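Local structure of rubisco operon transcriptional regulator (Synechocystis sp., 5Y2W) at residues A21-P26 with S142-K147; H53-N58 with A190-K195; E59-I64 with V199-F204; R90-A95 with N106-I111. The protein binds 2-phosphoglycolate through its LysR-type regulatory domain and probably acts as a repressor that links carbon and nitrogen signals to gene expression. All blocks are in the same frame, centred on the assembly; numbering follows the deposited sequence.

From the N terminus, the chain first passes 21-26, at the start of helix 24-35. Interaction 1 closes a long loop by joining it to 142-147, at the start of helix 143-151. Interactions 2 and 3 begin at 53-58 and 59-64 and end at 190-195 and 199-204, so they cross interaction 1 and each other. They meet at the five-stranded sheet, where A190 and Y63 lie on neighbouring strands. Interaction 4, 90-95 with 106-111, closes a short loop lying within the spans of the other three. It sits far from interactions 2 and 3, about 39 and 41 Å between centres. I146 packs on I111, and I25 on I64, linking interaction 1 to interactions 4 and 3.

Interaction 1 of 4, residues A21-P26 with S142-K147; sequences AKYFIP and SNEAIK
K22, Y23 and E144 meet where the beginnings of two helices, 24-35 and 143-151, approach each other close to the 2-phosphoglycolate pocket. The Y23 ring reaches across with CG anti to its carbonyl carbon (chi1 -62°), and its hydroxyl arrives at the E144 carboxylate. Y23 OH lies 2.6 Å from E144 OE1 and 3.2 Å from E144 OE2. OE1 sits at the ring edge, near its plane, and the ring and carboxylate planes are 56° apart. K22, from the same segment, reaches another flank of the carboxylate and makes a long salt bridge, K22 NZ to E144 OE2 at 3.8 Å. E144 is in the first turn of its helix, whose start would probably help to stabilise a buried negative charge. S142 caps that helix, with A145 N donating to S142 OG at 3.1 Å. K147 NZ is directed elsewhere, to T163 O and E167. Next to E144, N143 bonds to T19 and R113, both lining the ligand pocket. K22 also packs on E144 of the second subunit, and E144 on Y23 of that subunit. The contact thus combines an N-capped helix start, the ligand cleft and the dimer interface of a LysR-type regulatory domain.

Interaction 2 of 4, residues H53-N58 with A190-K195; sequences HRMQNN and ANLAGK
M55 and L192 bring a helix end against a strand end, their CA atoms 7.2 Å apart. Helix 48-56 finishes in a Schellman motif with N58 as its C-prime residue at positive phi. N58 N bonds back to M55 O at 3.0 Å, and E59 N to R54 O. On the other side, strand 186-192 runs into a type II turn from L192 to K195, with G194 at its third position.

The side chain of L192 fills the join. Both methyls lie by the last turn of the helix: L192 CD1 and CD2 are each 3.6 Å from M55 O. L192 CD2 also meets M55 CB at 4.1 Å, an apolar contact. The N58 side chain extends with CG anti to the backbone N (chi1 180°), which carries its amide over L192. N58 OD1 comes to 3.3 Å from L192 CD1. The same oxygen accepts a weak hydrogen bond from K195 NZ at 3.4 Å.

At L192, an alanine would remove both methyls and would probably open a gap between the strand end and the helix end at M55 and N58.

Around the contact, M55 packs on Y63 and V65 of strand 62-65. M55 and L192 both touch L74 of strand 74-79. Strand 186-192 runs between these two strands in the sheet, so M55, at the helix end, touches both of its neighbours in the sheet.

Interaction 3 of 4, residues E59-I64 with V199-F204; sequences EDDLYI and VITQTF
The F204 ring receives L62 at its edge: L62 CD1 lies near the ring plane, 3.9 Å from F204 CD2. The same ring also makes an edge-to-face contact with F32 of helix 24-35. This is helix-on-sheet packing in an alpha/beta subdomain of the regulatory domain. Helix 199-211 lies against strand 62-65 of the five-stranded mixed sheet. F204 has CG anti to the backbone N (chi1 177°), and this brings its ring down from the helix to L62.

One helical turn earlier, T201 fills the space over the start of the strand. Its methyl does the apolar work, with T201 CG2 3.6 Å from L62 CG. L62 therefore meets two helix residues, one through CG and its methyls and one through CD1. An alanine in place of L62 would remove the branch that touches both, and would probably leave a gap between the strand and T201 and F204.

The next residue, Y63, turns to the other side of the sheet and packs on I51, R54 and M55 of helix 48-56. I64 faces the first side again and touches I25 of helix 24-35. Helices thus cover both sides of this strand.

The polar end of the contact lies at D61. Its OD2 accepts from R14 N of strand 11-18. D61 OD1 and T201 OG1 are 3.5 Å apart at a poor angle and do not bond directly. One water joins them instead, donating to D61 OD1 at 3.3 Å and lying 3.0 Å from T201 OG1.

Interaction 4 of 4, residues R90-A95 with N106-I111; sequences RDHPLA and NDEAFI
H92 reaches across to E108 between two loop segments that follow strand 81-89. Its CB points toward 106-111, and CG is anti to the backbone N (chi1 -168°), which extends the ring to the far loop. Beyond CG, the ring meets P93 on a face, L94 at ND1 and E108 at its NE2 end. One face carries the next residue, with P93 CD 3.3 Å above the ring plane and offset toward the rim. ND1 accepts from the backbone, L94 N to H92 ND1 at 3.2 Å, with the donor tilted somewhat from the ring plane. CE1 lies nearly equally far from both carboxylate oxygens, 3.8 Å from E108 OE1 and 3.9 Å from E108 OE2. At the tip, H92 NE2 donates to E108 OE1 at 2.9 Å, and the bond is nearly straight at 170°.

The two flat groups are not coplanar. E108 OE1 lies in the ring plane, but NE2 stands well above the carboxylate plane, 44° out of it. The E108 chain bends at CB-CG, and its carboxylate comes in from the opposite direction.

H92 also opens a type I turn, with A95 N bonding to H92 O at 2.9 Å. Its side chain packs on I156 and on L176 of strand 173-176. The backbone of E108 pairs with R135, so both partners are tied to other parts of the fold.

With ND1 accepting and NE2 donating, both ring nitrogens are used and the rotation of the ring is fixed. The pattern fits a neutral imidazole with its proton on NE2, and the carboxylate would probably make ND1 a stronger acceptor for L94.

Interaction 1 of 4, residues A21-P26 with S142-K147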
loop_
_atom_site.group_PDB
_atom_site.type_symbol
_atom_site.label_atom_id
_atom_site.label_comp_id
_atom_site.label_asym_id
_atom_site.label_seq_id
_atom_site.Cartn_x
_atom_site.Cartn_y
_atom_site.Cartn_z
ATOM N N ALA A 21 -1.012 7.543 5.497
ATOM C CA ALA A 21 -1.022 7.384 6.962
ATOM C C ALA A 21 -0.816 5.957 7.421
ATOM O O ALA A 21 -0.913 5.699 8.604
ATOM C CB ALA A 21 -2.345 7.903 7.511
ATOM N N LYS A 22 -0.492 5.047 6.494
ATOM C CA LYS A 22 -0.384 3.634 6.770
ATOM C C LYS A 22 0.863 3.284 7.575
ATOM O O LYS A 22 0.977 2.200 8.082
ATOM C CB LYS A 22 -0.370 2.836 5.454
ATOM C CG LYS A 22 0.835 3.193 4.598
ATOM C CD LYS A 22 1.093 2.259 3.474
ATOM C CE LYS A 22 -0.124 2.218 2.641
ATOM N NZ LYS A 22 0.260 1.418 1.491
ATOM N N TYR A 23 1.839 4.169 7.655
ATOM C CA TYR A 23 3.016 3.847 8.488
ATOM C C TYR A 23 2.859 4.428 9.892
ATOM O O TYR A 23 3.074 3.741 10.886
ATOM C CB TYR A 23 4.295 4.403 7.870
ATOM C CG TYR A 23 4.633 3.833 6.517
ATOM C CD1 TYR A 23 5.318 2.608 6.403
ATOM C CD2 TYR A 23 4.339 4.540 5.356
ATOM C CE1 TYR A 23 5.663 2.086 5.151
ATOM C CE2 TYR A 23 4.677 4.039 4.106
ATOM C CZ TYR A 23 5.339 2.809 4.006
ATOM O OH TYR A 23 5.656 2.320 2.751
ATOM N N PHE A 24 2.456 5.699 9.931
ATOM C CA PHE A 24 2.302 6.469 11.159
ATOM C C PHE A 24 1.285 5.899 12.107
ATOM O O PHE A 24 1.551 5.682 13.275
ATOM C CB PHE A 24 1.833 7.847 10.813
ATOM C CG PHE A 24 1.795 8.754 11.984
ATOM C CD1 PHE A 24 2.966 9.214 12.523
ATOM C CD2 PHE A 24 0.607 9.138 12.527
ATOM C CE1 PHE A 24 2.956 10.050 13.606
ATOM C CE2 PHE A 24 0.578 9.971 13.617
ATOM C CZ PHE A 24 1.760 10.440 14.153
ATOM N N ILE A 25 0.099 5.633 11.610
ATOM C CA ILE A 25 -0.951 5.262 12.482
ATOM C C ILE A 25 -0.668 3.933 13.136
ATOM O O ILE A 25 -0.768 3.829 14.361
ATOM C CB ILE A 25 -2.293 5.285 11.742
ATOM C CG1 ILE A 25 -2.658 6.720 11.420
ATOM C CG2 ILE A 25 -3.373 4.571 12.531
ATOM C CD1 ILE A 25 -2.963 7.591 12.637
ATOM N N PRO A 26 -0.272 2.921 12.353
ATOM C CA PRO A 26 0.101 1.674 12.997
ATOM C C PRO A 26 1.132 1.825 14.055
ATOM O O PRO A 26 1.070 1.130 15.039
ATOM C CB PRO A 26 0.688 0.861 11.851
ATOM C CG PRO A 26 -0.226 1.273 10.731
ATOM C CD PRO A 26 -0.295 2.765 10.896
ATOM N N SER A 142 -0.684 3.327 -6.129
ATOM C CA SER A 142 -0.072 3.062 -4.838
ATOM C C SER A 142 1.089 3.987 -4.720
ATOM O O SER A 142 1.830 4.167 -5.692
ATOM C CB SER A 142 0.440 1.630 -4.815
ATOM O OG SER A 142 1.538 1.456 -3.950
ATOM N N ASN A 143 1.252 4.622 -3.566
ATOM C CA ASN A 143 2.473 5.391 -3.294
ATOM C C ASN A 143 3.753 4.578 -3.427
ATOM O O ASN A 143 4.792 5.106 -3.849
ATOM C CB ASN A 143 2.417 6.069 -1.930
ATOM C CG ASN A 143 1.208 6.996 -1.791
ATOM O OD1 ASN A 143 1.061 8.005 -2.503
ATOM N ND2 ASN A 143 0.317 6.637 -0.880
ATOM N N GLU A 144 3.716 3.314 -3.049
ATOM C CA GLU A 144 4.950 2.534 -3.032
ATOM C C GLU A 144 5.277 2.257 -4.491
ATOM O O GLU A 144 6.389 2.342 -4.883
ATOM C CB GLU A 144 4.803 1.197 -2.305
ATOM C CG GLU A 144 3.776 1.213 -1.188
ATOM C CD GLU A 144 4.291 2.059 -0.073
ATOM O OE1 GLU A 144 5.490 1.802 0.221
ATOM O OE2 GLU A 144 3.560 2.979 0.453
ATOM N N ALA A 145 4.266 1.937 -5.287
ATOM C CA ALA A 145 4.463 1.672 -6.737
ATOM C C ALA A 145 5.133 2.858 -7.390
ATOM O O ALA A 145 6.053 2.664 -8.147
ATOM C CB ALA A 145 3.131 1.411 -7.402
ATOM N N ILE A 146 4.676 4.083 -7.040
ATOM C CA ILE A 146 5.230 5.255 -7.575
ATOM C C ILE A 146 6.662 5.462 -7.133
ATOM O O ILE A 146 7.513 5.817 -7.951
ATOM C CB ILE A 146 4.404 6.512 -7.251
ATOM C CG1 ILE A 146 3.067 6.437 -7.941
ATOM C CG2 ILE A 146 5.152 7.727 -7.746
ATOM C CD1 ILE A 146 2.117 7.568 -7.643
ATOM N N LYS A 147 6.989 5.210 -5.879
ATOM C CA LYS A 147 8.412 5.333 -5.470
ATOM C C LYS A 147 9.325 4.348 -6.238
ATOM O O LYS A 147 10.455 4.684 -6.609
ATOM C CB LYS A 147 8.585 5.070 -4.000
ATOM C CG LYS A 147 7.981 6.189 -3.152
ATOM C CD LYS A 147 8.354 6.041 -1.691
ATOM C CE LYS A 147 7.622 4.908 -0.980
ATOM N NZ LYS A 147 8.310 4.708 0.321
#

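Interaction 2 of 4, residues H53-N58 with A190-K195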
loop_
_atom_site.group_PDB
_atom_site.type_symbol
_atom_site.label_atom_id
_atom_site.label_comp_id
_atom_site.label_asym_id
_atom_site.label_seq_id
_atom_site.Cartn_x
_atom_site.Cartn_y
_atom_site.Cartn_z
ATOM N N HIS A 53 -16.968 6.831 0.407
ATOM C CA HIS A 53 -17.958 5.761 0.379
ATOM C C HIS A 53 -18.013 5.132 1.729
ATOM O O HIS A 53 -19.066 4.815 2.246
ATOM C CB HIS A 53 -17.617 4.657 -0.638
ATOM C CG HIS A 53 -17.632 5.117 -2.059
ATOM N ND1 HIS A 53 -18.705 5.789 -2.613
ATOM C CD2 HIS A 53 -16.713 4.995 -3.049
ATOM C CE1 HIS A 53 -18.444 6.068 -3.879
ATOM N NE2 HIS A 53 -17.241 5.602 -4.168
ATOM N N ARG A 54 -16.869 4.909 2.335
ATOM C CA ARG A 54 -16.952 4.311 3.645
ATOM C C ARG A 54 -17.781 5.200 4.561
ATOM O O ARG A 54 -18.686 4.723 5.248
ATOM C CB ARG A 54 -15.588 3.987 4.194
ATOM C CG ARG A 54 -14.918 2.841 3.418
ATOM C CD ARG A 54 -13.630 2.502 4.126
ATOM N NE ARG A 54 -13.807 1.819 5.408
ATOM C CZ ARG A 54 -14.032 0.495 5.545
ATOM N NH1 ARG A 54 -14.158 -0.046 6.747
ATOM N NH2 ARG A 54 -14.118 -0.303 4.498
ATOM N N MET A 55 -17.530 6.497 4.500
ATOM C CA MET A 55 -18.254 7.453 5.322
ATOM C C MET A 55 -19.736 7.459 4.995
ATOM O O MET A 55 -20.556 7.601 5.890
ATOM C CB MET A 55 -17.709 8.874 5.127
ATOM C CG MET A 55 -16.334 9.201 5.761
ATOM S SD MET A 55 -15.668 10.736 5.018
ATOM C CE MET A 55 -14.320 11.004 6.146
ATOM N N GLN A 56 -20.072 7.331 3.717
ATOM C CA GLN A 56 -21.468 7.334 3.271
ATOM C C GLN A 56 -22.253 6.140 3.763
ATOM O O GLN A 56 -23.460 6.227 3.907
ATOM C CB GLN A 56 -21.574 7.311 1.764
ATOM C CG GLN A 56 -21.071 8.566 1.108
ATOM C CD GLN A 56 -21.914 8.970 -0.072
ATOM O OE1 GLN A 56 -23.117 9.180 0.069
ATOM N NE2 GLN A 56 -21.285 9.106 -1.241
ATOM N N ASN A 57 -21.570 5.029 3.973
ATOM C CA ASN A 57 -22.167 3.827 4.562
ATOM C C ASN A 57 -21.825 3.722 6.039
ATOM O O ASN A 57 -21.932 2.650 6.616
ATOM C CB ASN A 57 -21.638 2.571 3.882
ATOM C CG ASN A 57 -21.671 2.664 2.402
ATOM O OD1 ASN A 57 -22.285 3.553 1.849
ATOM N ND2 ASN A 57 -20.993 1.744 1.741
ATOM N N ASN A 58 -21.378 4.823 6.639
ATOM C CA ASN A 58 -21.037 4.856 8.074
ATOM C C ASN A 58 -20.205 3.677 8.612
ATOM O O ASN A 58 -20.486 3.170 9.700
ATOM C CB ASN A 58 -22.332 4.970 8.869
ATOM C CG ASN A 58 -22.095 5.011 10.367
ATOM O OD1 ASN A 58 -21.187 5.671 10.868
ATOM N ND2 ASN A 58 -22.893 4.270 11.077
ATOM N N ALA A 190 -11.444 12.631 11.820
ATOM C CA ALA A 190 -12.787 13.012 11.517
ATOM C C ALA A 190 -13.738 11.906 11.952
ATOM O O ALA A 190 -13.326 10.757 12.083
ATOM C CB ALA A 190 -12.937 13.278 10.022
ATOM N N ASN A 191 -14.978 12.306 12.212
ATOM C CA ASN A 191 -16.110 11.408 12.405
ATOM C C ASN A 191 -17.363 12.062 11.835
ATOM O O ASN A 191 -17.403 13.288 11.614
ATOM C CB ASN A 191 -16.316 11.120 13.872
ATOM C CG ASN A 191 -16.657 12.370 14.664
ATOM O OD1 ASN A 191 -17.817 12.671 14.888
ATOM N ND2 ASN A 191 -15.654 13.083 15.098
ATOM N N LEU A 192 -18.353 11.242 11.524
ATOM C CA LEU A 192 -19.631 11.739 10.961
ATOM C C LEU A 192 -20.186 12.801 11.927
ATOM O O LEU A 192 -20.163 12.592 13.152
ATOM C CB LEU A 192 -20.629 10.574 10.737
ATOM C CG LEU A 192 -20.272 9.513 9.645
ATOM C CD1 LEU A 192 -21.386 8.530 9.308
ATOM C CD2 LEU A 192 -19.816 10.158 8.339
ATOM N N ALA A 193 -20.589 13.961 11.401
ATOM C CA ALA A 193 -20.994 15.076 12.289
ATOM C C ALA A 193 -22.162 14.629 13.179
ATOM O O ALA A 193 -23.097 13.976 12.690
ATOM C CB ALA A 193 -21.390 16.299 11.475
ATOM N N GLY A 194 -22.081 14.926 14.474
ATOM C CA GLY A 194 -23.192 14.642 15.381
ATOM C C GLY A 194 -23.234 13.207 15.893
ATOM O O GLY A 194 -23.851 12.935 16.944
ATOM N N LYS A 195 -22.603 12.292 15.147
ATOM C CA LYS A 195 -22.346 10.927 15.609
ATOM C C LYS A 195 -21.863 10.870 17.077
ATOM O O LYS A 195 -20.811 11.412 17.450
ATOM C CB LYS A 195 -21.289 10.277 14.700
ATOM C CG LYS A 195 -20.872 8.848 15.037
ATOM C CD LYS A 195 -19.512 8.524 14.399
ATOM C CE LYS A 195 -19.079 7.068 14.597
ATOM N NZ LYS A 195 -20.094 6.079 14.100
#

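Interaction 3 of 4, residues E59-I64 with V199-F204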
loop_
_atom_site.group_PDB
_atom_site.type_symbol
_atom_site.label_atom_id
_atom_site.label_comp_id
_atom_site.label_asym_id
_atom_site.label_seq_id
_atom_site.Cartn_x
_atom_site.Cartn_y
_atom_site.Cartn_z
ATOM N N GLU A 59 -19.162 3.264 7.880
ATOM C CA GLU A 59 -18.489 1.976 8.172
ATOM C C GLU A 59 -17.554 1.973 9.382
ATOM O O GLU A 59 -17.334 0.947 10.022
ATOM C CB GLU A 59 -17.786 1.443 6.922
ATOM C CG GLU A 59 -18.769 1.155 5.794
ATOM C CD GLU A 59 -18.133 0.434 4.623
ATOM O OE1 GLU A 59 -17.589 -0.659 4.851
ATOM O OE2 GLU A 59 -18.166 0.946 3.479
ATOM N N ASP A 60 -17.045 3.134 9.754
ATOM C CA ASP A 60 -15.979 3.184 10.747
ATOM C C ASP A 60 -16.299 4.167 11.843
ATOM O O ASP A 60 -17.180 5.024 11.708
ATOM C CB ASP A 60 -14.669 3.608 10.034
ATOM C CG ASP A 60 -14.309 2.670 8.878
ATOM O OD1 ASP A 60 -13.886 1.547 9.180
ATOM O OD2 ASP A 60 -14.509 3.028 7.692
ATOM N N ASP A 61 -15.529 4.057 12.907
ATOM C CA ASP A 61 -15.559 5.000 13.993
ATOM C C ASP A 61 -14.901 6.327 13.625
ATOM O O ASP A 61 -15.475 7.402 13.800
ATOM C CB ASP A 61 -14.826 4.364 15.170
ATOM C CG ASP A 61 -15.528 3.108 15.655
ATOM O OD1 ASP A 61 -16.756 3.187 15.856
ATOM O OD2 ASP A 61 -14.897 2.038 15.777
ATOM N N LEU A 62 -13.679 6.231 13.101
ATOM C CA LEU A 62 -12.916 7.397 12.734
ATOM C C LEU A 62 -12.244 7.271 11.364
ATOM O O LEU A 62 -11.927 6.177 10.885
ATOM C CB LEU A 62 -11.871 7.678 13.796
ATOM C CG LEU A 62 -12.355 8.122 15.183
ATOM C CD1 LEU A 62 -11.148 8.117 16.131
ATOM C CD2 LEU A 62 -13.059 9.494 15.183
ATOM N N TYR A 63 -12.019 8.435 10.768
ATOM C CA TYR A 63 -11.464 8.546 9.459
ATOM C C TYR A 63 -10.303 9.526 9.547
ATOM O O TYR A 63 -10.384 10.586 10.189
ATOM C CB TYR A 63 -12.522 9.048 8.503
ATOM C CG TYR A 63 -13.784 8.186 8.457
ATOM C CD1 TYR A 63 -14.859 8.420 9.338
ATOM C CD2 TYR A 63 -13.907 7.143 7.540
ATOM C CE1 TYR A 63 -15.986 7.611 9.316
ATOM C CE2 TYR A 63 -15.044 6.358 7.499
ATOM C CZ TYR A 63 -16.067 6.586 8.405
ATOM O OH TYR A 63 -17.192 5.831 8.344
ATOM N N ILE A 64 -9.210 9.166 8.893
ATOM C CA ILE A 64 -8.115 10.095 8.678
ATOM C C ILE A 64 -8.001 10.479 7.204
ATOM O O ILE A 64 -7.840 9.637 6.269
ATOM C CB ILE A 64 -6.848 9.495 9.226
ATOM C CG1 ILE A 64 -7.112 9.231 10.716
ATOM C CG2 ILE A 64 -5.645 10.409 8.946
ATOM C CD1 ILE A 64 -5.891 9.203 11.607
ATOM N N VAL A 199 -16.930 5.090 23.629
ATOM C CA VAL A 199 -15.910 5.424 24.631
ATOM C C VAL A 199 -14.532 4.969 24.172
ATOM O O VAL A 199 -13.536 5.606 24.484
ATOM C CB VAL A 199 -16.283 4.793 26.019
ATOM C CG1 VAL A 199 -16.593 3.293 25.899
ATOM C CG2 VAL A 199 -15.203 5.066 27.075
ATOM N N ILE A 200 -14.482 3.856 23.430
ATOM C CA ILE A 200 -13.214 3.344 22.867
ATOM C C ILE A 200 -12.684 4.364 21.844
ATOM O O ILE A 200 -11.561 4.869 21.965
ATOM C CB ILE A 200 -13.395 1.998 22.134
ATOM C CG1 ILE A 200 -14.116 0.963 22.998
ATOM C CG2 ILE A 200 -12.038 1.472 21.702
ATOM C CD1 ILE A 200 -15.184 0.187 22.231
ATOM N N THR A 201 -13.543 4.665 20.865
ATOM C CA THR A 201 -13.338 5.714 19.876
ATOM C C THR A 201 -12.943 7.051 20.503
ATOM O O THR A 201 -11.958 7.697 20.084
ATOM C CB THR A 201 -14.626 5.940 19.078
ATOM O OG1 THR A 201 -15.051 4.702 18.509
ATOM C CG2 THR A 201 -14.400 6.973 17.963
ATOM N N GLN A 202 -13.699 7.484 21.509
ATOM C CA GLN A 202 -13.379 8.754 22.161
ATOM C C GLN A 202 -12.008 8.641 22.812
ATOM O O GLN A 202 -11.230 9.609 22.841
ATOM C CB GLN A 202 -14.444 9.147 23.205
ATOM C CG GLN A 202 -14.169 10.490 23.877
ATOM C CD GLN A 202 -14.341 11.642 22.903
ATOM O OE1 GLN A 202 -15.329 11.704 22.184
ATOM N NE2 GLN A 202 -13.376 12.540 22.862
ATOM N N THR A 203 -11.693 7.473 23.350
ATOM C CA THR A 203 -10.394 7.331 24.077
ATOM C C THR A 203 -9.229 7.444 23.069
ATOM O O THR A 203 -8.198 8.040 23.352
ATOM C CB THR A 203 -10.276 5.974 24.818
ATOM O OG1 THR A 203 -11.490 5.694 25.536
ATOM C CG2 THR A 203 -9.095 5.953 25.751
ATOM N N PHE A 204 -9.411 6.861 21.885
ATOM C CA PHE A 204 -8.337 6.840 20.886
ATOM C C PHE A 204 -8.070 8.254 20.390
ATOM O O PHE A 204 -6.912 8.676 20.279
ATOM C CB PHE A 204 -8.648 5.914 19.680
ATOM C CG PHE A 204 -7.565 5.968 18.631
ATOM C CD1 PHE A 204 -6.307 5.433 18.894
ATOM C CD2 PHE A 204 -7.751 6.659 17.442
ATOM C CE1 PHE A 204 -5.283 5.534 17.971
ATOM C CE2 PHE A 204 -6.717 6.762 16.510
ATOM C CZ PHE A 204 -5.487 6.194 16.783
HETATM O O HOH W 1 -17.805 5.593 17.802
#

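Interaction 4 of 4, residues R90-A95 with N106-I111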
loop_
_atom_site.group_PDB
_atom_site.type_symbol
_atom_site.label_atom_id
_atom_site.label_comp_id
_atom_site.label_asym_id
_atom_site.label_seq_id
_atom_site.Cartn_x
_atom_site.Cartn_y
_atom_site.Cartn_z
ATOM N N ARG A 90 17.712 10.745 -7.752
ATOM C CA ARG A 90 18.836 11.613 -7.420
ATOM C C ARG A 90 19.745 11.973 -8.628
ATOM O O ARG A 90 20.517 12.882 -8.544
ATOM C CB ARG A 90 19.667 10.950 -6.296
ATOM C CG ARG A 90 20.368 9.659 -6.727
ATOM C CD ARG A 90 20.879 8.816 -5.559
ATOM N NE ARG A 90 21.954 9.465 -4.814
ATOM C CZ ARG A 90 22.459 9.027 -3.660
ATOM N NH1 ARG A 90 23.436 9.709 -3.078
ATOM N NH2 ARG A 90 21.996 7.917 -3.077
ATOM N N ASP A 91 19.628 11.292 -9.762
ATOM C CA ASP A 91 20.405 11.658 -10.956
ATOM C C ASP A 91 19.588 12.659 -11.787
ATOM O O ASP A 91 20.000 13.099 -12.867
ATOM C CB ASP A 91 20.755 10.395 -11.773
ATOM C CG ASP A 91 19.510 9.579 -12.176
ATOM O OD1 ASP A 91 18.370 9.730 -11.608
ATOM O OD2 ASP A 91 19.681 8.745 -13.073
ATOM N N HIS A 92 18.432 13.060 -11.292
ATOM C CA HIS A 92 17.657 13.996 -12.060
ATOM C C HIS A 92 18.495 15.256 -12.173
ATOM O O HIS A 92 19.139 15.631 -11.221
ATOM C CB HIS A 92 16.334 14.267 -11.382
ATOM C CG HIS A 92 15.357 14.987 -12.230
ATOM N ND1 HIS A 92 15.363 16.354 -12.361
ATOM C CD2 HIS A 92 14.295 14.544 -12.943
ATOM C CE1 HIS A 92 14.360 16.727 -13.142
ATOM N NE2 HIS A 92 13.689 15.647 -13.496
ATOM N N PRO A 93 18.450 15.933 -13.328
ATOM C CA PRO A 93 19.258 17.172 -13.557
ATOM C C PRO A 93 19.000 18.331 -12.616
ATOM O O PRO A 93 19.858 19.217 -12.451
ATOM C CB PRO A 93 18.861 17.586 -14.996
ATOM C CG PRO A 93 18.413 16.311 -15.637
ATOM C CD PRO A 93 17.784 15.476 -14.567
ATOM N N LEU A 94 17.800 18.346 -12.026
ATOM C CA LEU A 94 17.428 19.357 -11.054
ATOM C C LEU A 94 17.587 18.890 -9.642
ATOM O O LEU A 94 17.339 19.650 -8.693
ATOM C CB LEU A 94 16.013 19.815 -11.249
ATOM C CG LEU A 94 15.690 20.309 -12.632
ATOM C CD1 LEU A 94 14.188 20.551 -12.660
ATOM C CD2 LEU A 94 16.515 21.548 -12.984
ATOM N N ALA A 95 18.071 17.672 -9.471
ATOM C CA ALA A 95 18.284 17.211 -8.127
ATOM C C ALA A 95 19.336 18.104 -7.543
ATOM O O ALA A 95 20.383 18.362 -8.180
ATOM C CB ALA A 95 18.766 15.780 -8.119
ATOM N N ASN A 106 7.099 21.561 -16.685
ATOM C CA ASN A 106 6.425 21.415 -17.945
ATOM C C ASN A 106 7.032 20.328 -18.815
ATOM O O ASN A 106 8.217 20.348 -19.074
ATOM C CB ASN A 106 6.529 22.733 -18.689
ATOM C CG ASN A 106 5.452 23.680 -18.273
ATOM O OD1 ASN A 106 4.284 23.345 -18.357
ATOM N ND2 ASN A 106 5.832 24.846 -17.808
ATOM N N ASP A 107 6.215 19.394 -19.249
ATOM C CA ASP A 107 6.662 18.282 -20.083
ATOM C C ASP A 107 7.596 17.285 -19.422
ATOM O O ASP A 107 8.038 16.365 -20.085
ATOM C CB ASP A 107 7.225 18.806 -21.411
ATOM C CG ASP A 107 6.159 19.472 -22.224
ATOM O OD1 ASP A 107 5.336 18.721 -22.754
ATOM O OD2 ASP A 107 6.078 20.722 -22.259
ATOM N N GLU A 108 7.858 17.431 -18.124
ATOM C CA GLU A 108 8.515 16.372 -17.373
ATOM C C GLU A 108 7.690 15.127 -17.334
ATOM O O GLU A 108 6.459 15.190 -17.287
ATOM C CB GLU A 108 8.735 16.775 -15.929
ATOM C CG GLU A 108 9.872 17.744 -15.730
ATOM C CD GLU A 108 11.260 17.095 -15.760
ATOM O OE1 GLU A 108 11.415 15.899 -15.337
ATOM O OE2 GLU A 108 12.198 17.800 -16.232
ATOM N N ALA A 109 8.377 13.973 -17.378
ATOM C CA ALA A 109 7.716 12.680 -17.275
ATOM C C ALA A 109 7.262 12.606 -15.824
ATOM O O ALA A 109 8.069 12.792 -14.884
ATOM C CB ALA A 109 8.653 11.517 -17.596
ATOM N N PHE A 110 5.973 12.359 -15.654
ATOM C CA PHE A 110 5.310 12.505 -14.356
ATOM C C PHE A 110 4.334 11.347 -14.113
ATOM O O PHE A 110 3.397 11.129 -14.894
ATOM C CB PHE A 110 4.563 13.815 -14.313
ATOM C CG PHE A 110 4.107 14.205 -12.942
ATOM C CD1 PHE A 110 2.967 13.646 -12.397
ATOM C CD2 PHE A 110 4.819 15.124 -12.209
ATOM C CE1 PHE A 110 2.552 13.987 -11.116
ATOM C CE2 PHE A 110 4.428 15.480 -10.939
ATOM C CZ PHE A 110 3.275 14.911 -10.391
ATOM N N ILE A 111 4.535 10.639 -13.011
ATOM C CA ILE A 111 3.730 9.487 -12.716
ATOM C C ILE A 111 2.596 9.918 -11.861
ATOM O O ILE A 111 2.816 10.561 -10.827
ATOM C CB ILE A 111 4.564 8.438 -11.967
ATOM C CG1 ILE A 111 5.821 8.065 -12.788
ATOM C CG2 ILE A 111 3.709 7.209 -11.667
ATOM C CD1 ILE A 111 7.041 7.753 -11.954
#